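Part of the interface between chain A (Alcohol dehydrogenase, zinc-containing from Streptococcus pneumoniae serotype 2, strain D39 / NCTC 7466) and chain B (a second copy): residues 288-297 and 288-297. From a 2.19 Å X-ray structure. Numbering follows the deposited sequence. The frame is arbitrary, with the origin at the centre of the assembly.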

# COMPACT_ATOMS: atom_id res chain seq x y z
N ARG A 288 5.29 -7.77 8.76
CA ARG A 288 4.16 -7.29 9.53
C ARG A 288 2.85 -7.21 8.73
O ARG A 288 1.81 -6.87 9.29
CB ARG A 288 4.49 -5.91 10.13
CG ARG A 288 3.61 -5.49 11.31
CD ARG A 288 4.32 -4.49 12.20
NE ARG A 288 3.52 -4.02 13.33
CZ ARG A 288 3.34 -4.69 14.47
NH1 ARG A 288 3.88 -5.90 14.62
NH2 ARG A 288 2.62 -4.17 15.46
N ASN A 289 2.89 -7.48 7.43
CA ASN A 289 1.71 -7.44 6.58
C ASN A 289 1.06 -6.05 6.56
O ASN A 289 -0.15 -5.90 6.78
CB ASN A 289 0.68 -8.49 7.02
CG ASN A 289 1.16 -9.89 6.80
OD1 ASN A 289 2.22 -10.28 7.30
ND2 ASN A 289 0.39 -10.66 6.05
N ILE A 290 1.84 -5.03 6.24
CA ILE A 290 1.33 -3.66 6.26
C ILE A 290 1.25 -3.11 4.84
O ILE A 290 1.81 -3.65 3.89
CB ILE A 290 2.16 -2.74 7.16
CG1 ILE A 290 3.58 -2.63 6.60
CG2 ILE A 290 2.12 -3.23 8.62
CD1 ILE A 290 4.17 -1.28 6.78
N ASN A 291 0.54 -2.02 4.72
CA ASN A 291 0.36 -1.31 3.47
C ASN A 291 0.73 0.15 3.71
O ASN A 291 0.59 0.68 4.82
CB ASN A 291 -1.10 -1.41 2.96
CG ASN A 291 -1.64 -2.82 2.99
OD1 ASN A 291 -1.19 -3.68 2.24
ND2 ASN A 291 -2.63 -3.06 3.86
N VAL A 292 1.21 0.80 2.66
CA VAL A 292 1.45 2.23 2.69
C VAL A 292 0.79 2.78 1.44
O VAL A 292 1.09 2.31 0.34
CB VAL A 292 2.95 2.57 2.73
CG1 VAL A 292 3.15 4.10 2.76
CG2 VAL A 292 3.65 1.87 3.92
N THR A 293 -0.12 3.73 1.60
CA THR A 293 -0.77 4.31 0.44
C THR A 293 -0.44 5.78 0.34
O THR A 293 -0.24 6.47 1.34
CB THR A 293 -2.30 4.14 0.48
OG1 THR A 293 -2.83 4.84 1.61
CG2 THR A 293 -2.70 2.63 0.55
N THR A 294 -0.42 6.26 -0.89
CA THR A 294 -0.30 7.67 -1.18
C THR A 294 -1.41 8.06 -2.14
O THR A 294 -2.09 7.21 -2.74
CB THR A 294 1.05 8.00 -1.81
OG1 THR A 294 1.00 7.62 -3.19
CG2 THR A 294 2.20 7.23 -1.12
N GLY A 295 -1.54 9.35 -2.33
CA GLY A 295 -2.41 9.83 -3.37
C GLY A 295 -2.58 11.33 -3.37
O GLY A 295 -2.39 12.01 -2.36
N LEU A 296 -2.90 11.84 -4.55
CA LEU A 296 -3.49 13.16 -4.75
C LEU A 296 -5.00 12.98 -4.85
O LEU A 296 -5.48 12.10 -5.58
CB LEU A 296 -2.95 13.77 -6.04
CG LEU A 296 -3.59 15.05 -6.59
CD1 LEU A 296 -3.50 16.11 -5.55
CD2 LEU A 296 -2.86 15.47 -7.86
N VAL A 297 -5.75 13.82 -4.14
CA VAL A 297 -7.20 13.72 -4.18
C VAL A 297 -7.69 13.75 -5.62
O VAL A 297 -7.10 14.41 -6.49
CB VAL A 297 -7.84 14.86 -3.36
CG1 VAL A 297 -7.70 16.21 -4.10
CG2 VAL A 297 -9.31 14.56 -3.08
N ARG B 288 1.48 10.27 -6.85
CA ARG B 288 1.28 9.28 -7.90
C ARG B 288 0.22 8.24 -7.57
O ARG B 288 -0.06 7.36 -8.40
CB ARG B 288 2.60 8.59 -8.22
CG ARG B 288 2.65 7.87 -9.56
CD ARG B 288 4.10 7.64 -9.90
NE ARG B 288 4.32 6.84 -11.11
CZ ARG B 288 4.31 7.34 -12.34
NH1 ARG B 288 4.05 8.63 -12.54
NH2 ARG B 288 4.56 6.54 -13.38
N ASN B 289 -0.39 8.30 -6.38
CA ASN B 289 -1.46 7.37 -6.00
C ASN B 289 -0.97 5.93 -6.07
O ASN B 289 -1.51 5.09 -6.79
CB ASN B 289 -2.70 7.57 -6.89
CG ASN B 289 -3.40 8.91 -6.69
OD1 ASN B 289 -2.80 9.97 -6.83
ND2 ASN B 289 -4.69 8.86 -6.39
N ILE B 290 0.09 5.63 -5.32
CA ILE B 290 0.63 4.28 -5.34
C ILE B 290 0.44 3.63 -3.97
O ILE B 290 0.08 4.28 -2.99
CB ILE B 290 2.10 4.23 -5.81
CG1 ILE B 290 3.02 5.11 -4.94
CG2 ILE B 290 2.17 4.64 -7.28
CD1 ILE B 290 3.63 4.38 -3.76
N ASN B 291 0.63 2.31 -3.94
CA ASN B 291 0.53 1.50 -2.74
C ASN B 291 1.77 0.63 -2.66
O ASN B 291 2.26 0.15 -3.69
CB ASN B 291 -0.74 0.61 -2.76
CG ASN B 291 -1.95 1.35 -3.26
OD1 ASN B 291 -2.51 2.18 -2.56
ND2 ASN B 291 -2.37 1.05 -4.49
N VAL B 292 2.27 0.43 -1.45
CA VAL B 292 3.38 -0.48 -1.16
C VAL B 292 2.85 -1.48 -0.16
O VAL B 292 2.39 -1.08 0.91
CB VAL B 292 4.61 0.26 -0.59
CG1 VAL B 292 5.77 -0.71 -0.40
CG2 VAL B 292 5.00 1.43 -1.48
N THR B 293 2.91 -2.76 -0.50
CA THR B 293 2.46 -3.81 0.40
C THR B 293 3.62 -4.71 0.82
O THR B 293 4.58 -4.91 0.07
CB THR B 293 1.37 -4.68 -0.24
OG1 THR B 293 1.90 -5.33 -1.40
CG2 THR B 293 0.11 -3.84 -0.63
N THR B 294 3.50 -5.26 2.02
CA THR B 294 4.44 -6.25 2.55
C THR B 294 3.64 -7.42 3.09
O THR B 294 2.40 -7.41 3.11
CB THR B 294 5.34 -5.67 3.66
OG1 THR B 294 4.59 -5.61 4.89
CG2 THR B 294 5.84 -4.28 3.30
N GLY B 295 4.35 -8.43 3.58
CA GLY B 295 3.67 -9.54 4.22
C GLY B 295 4.44 -10.85 4.28
O GLY B 295 5.28 -11.15 3.43
N LEU B 296 4.15 -11.61 5.33
CA LEU B 296 4.57 -12.99 5.46
C LEU B 296 3.43 -13.89 4.99
O LEU B 296 2.26 -13.66 5.32
CB LEU B 296 4.93 -13.28 6.92
CG LEU B 296 5.12 -14.72 7.41
CD1 LEU B 296 6.37 -15.37 6.78
CD2 LEU B 296 5.20 -14.76 8.94
N VAL B 297 3.77 -14.91 4.19
CA VAL B 297 2.76 -15.80 3.61
C VAL B 297 1.91 -16.41 4.72
O VAL B 297 2.40 -16.71 5.82
CB VAL B 297 3.44 -16.88 2.74
CG1 VAL B 297 4.39 -17.79 3.58
CG2 VAL B 297 2.41 -17.71 1.98
O HOH W 1 -0.21 -13.39 5.15
O HOH W 2 -0.10 -6.07 3.34
O HOH W 3 -3.05 4.69 -3.39
O HOH W 4 -7.28 10.17 -6.58

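The two copies pair strand 291-293 with its counterpart as an antiparallel ladder centred on Val A292 and Val B292. These two residues bond reciprocally: Val A292 N donates to Val B292 O at 2.8 Å, and Val B292 N to Val A292 O at 2.9 Å. The ladder continues past the strands. Thr B294 N donates to Ile A290 O (3.0 Å), and Thr A294 N to Ile B290 O (2.9 Å).

Threonine side chains then take over from the backbone. Ile A290 N donates to Thr B294 OG1, and Ile B290 N to Thr A294 OG1, both at 3.1 Å. Each threonine, with chi1 in p, thus receives a bond at its hydroxyl and donates one from its own amide to the same isoleucine.

Asn A289 and Asn B289 close the two ends. Each CA-to-CB bond points away from the partner stretch, but the amide end returns. Asn A289 OD1 accepts from Leu B296 N (3.1 Å), and Asn B289 OD1 from Leu A296 N (3.0 Å). Water 1 accepts from Asn A289 ND2 (2.9 Å) and donates to Leu B296 O (2.5 Å). Water 4 likewise links Asn B289 ND2 (2.9 Å) to Leu A296 O (2.8 Å); here a weak direct bond, ND2 to O at 3.4 Å, is added.

Glycine suits these places because space is tight: an ideal CB on Gly A295 would lie 3.3 Å from Asn B289 ND2, and one on Gly B295 3.3 Å from Asn A289 ND2. The backbone angles of Gly B295 also call for glycine.

Val A292 and Val B292 share one face of the sheet, with Val A292 CB 4.4 Å from Val B292 CB, and are buried. Asn A291, Thr A293, Asn B291 and Thr B293 occupy the other. There Asn A291 OD1 lies 3.2 Å from Thr B293 CG2, and water 2 lies 2.8 Å from both Asn A291 OD1 and Thr B294 O. The stretches bury 669 Å² in total.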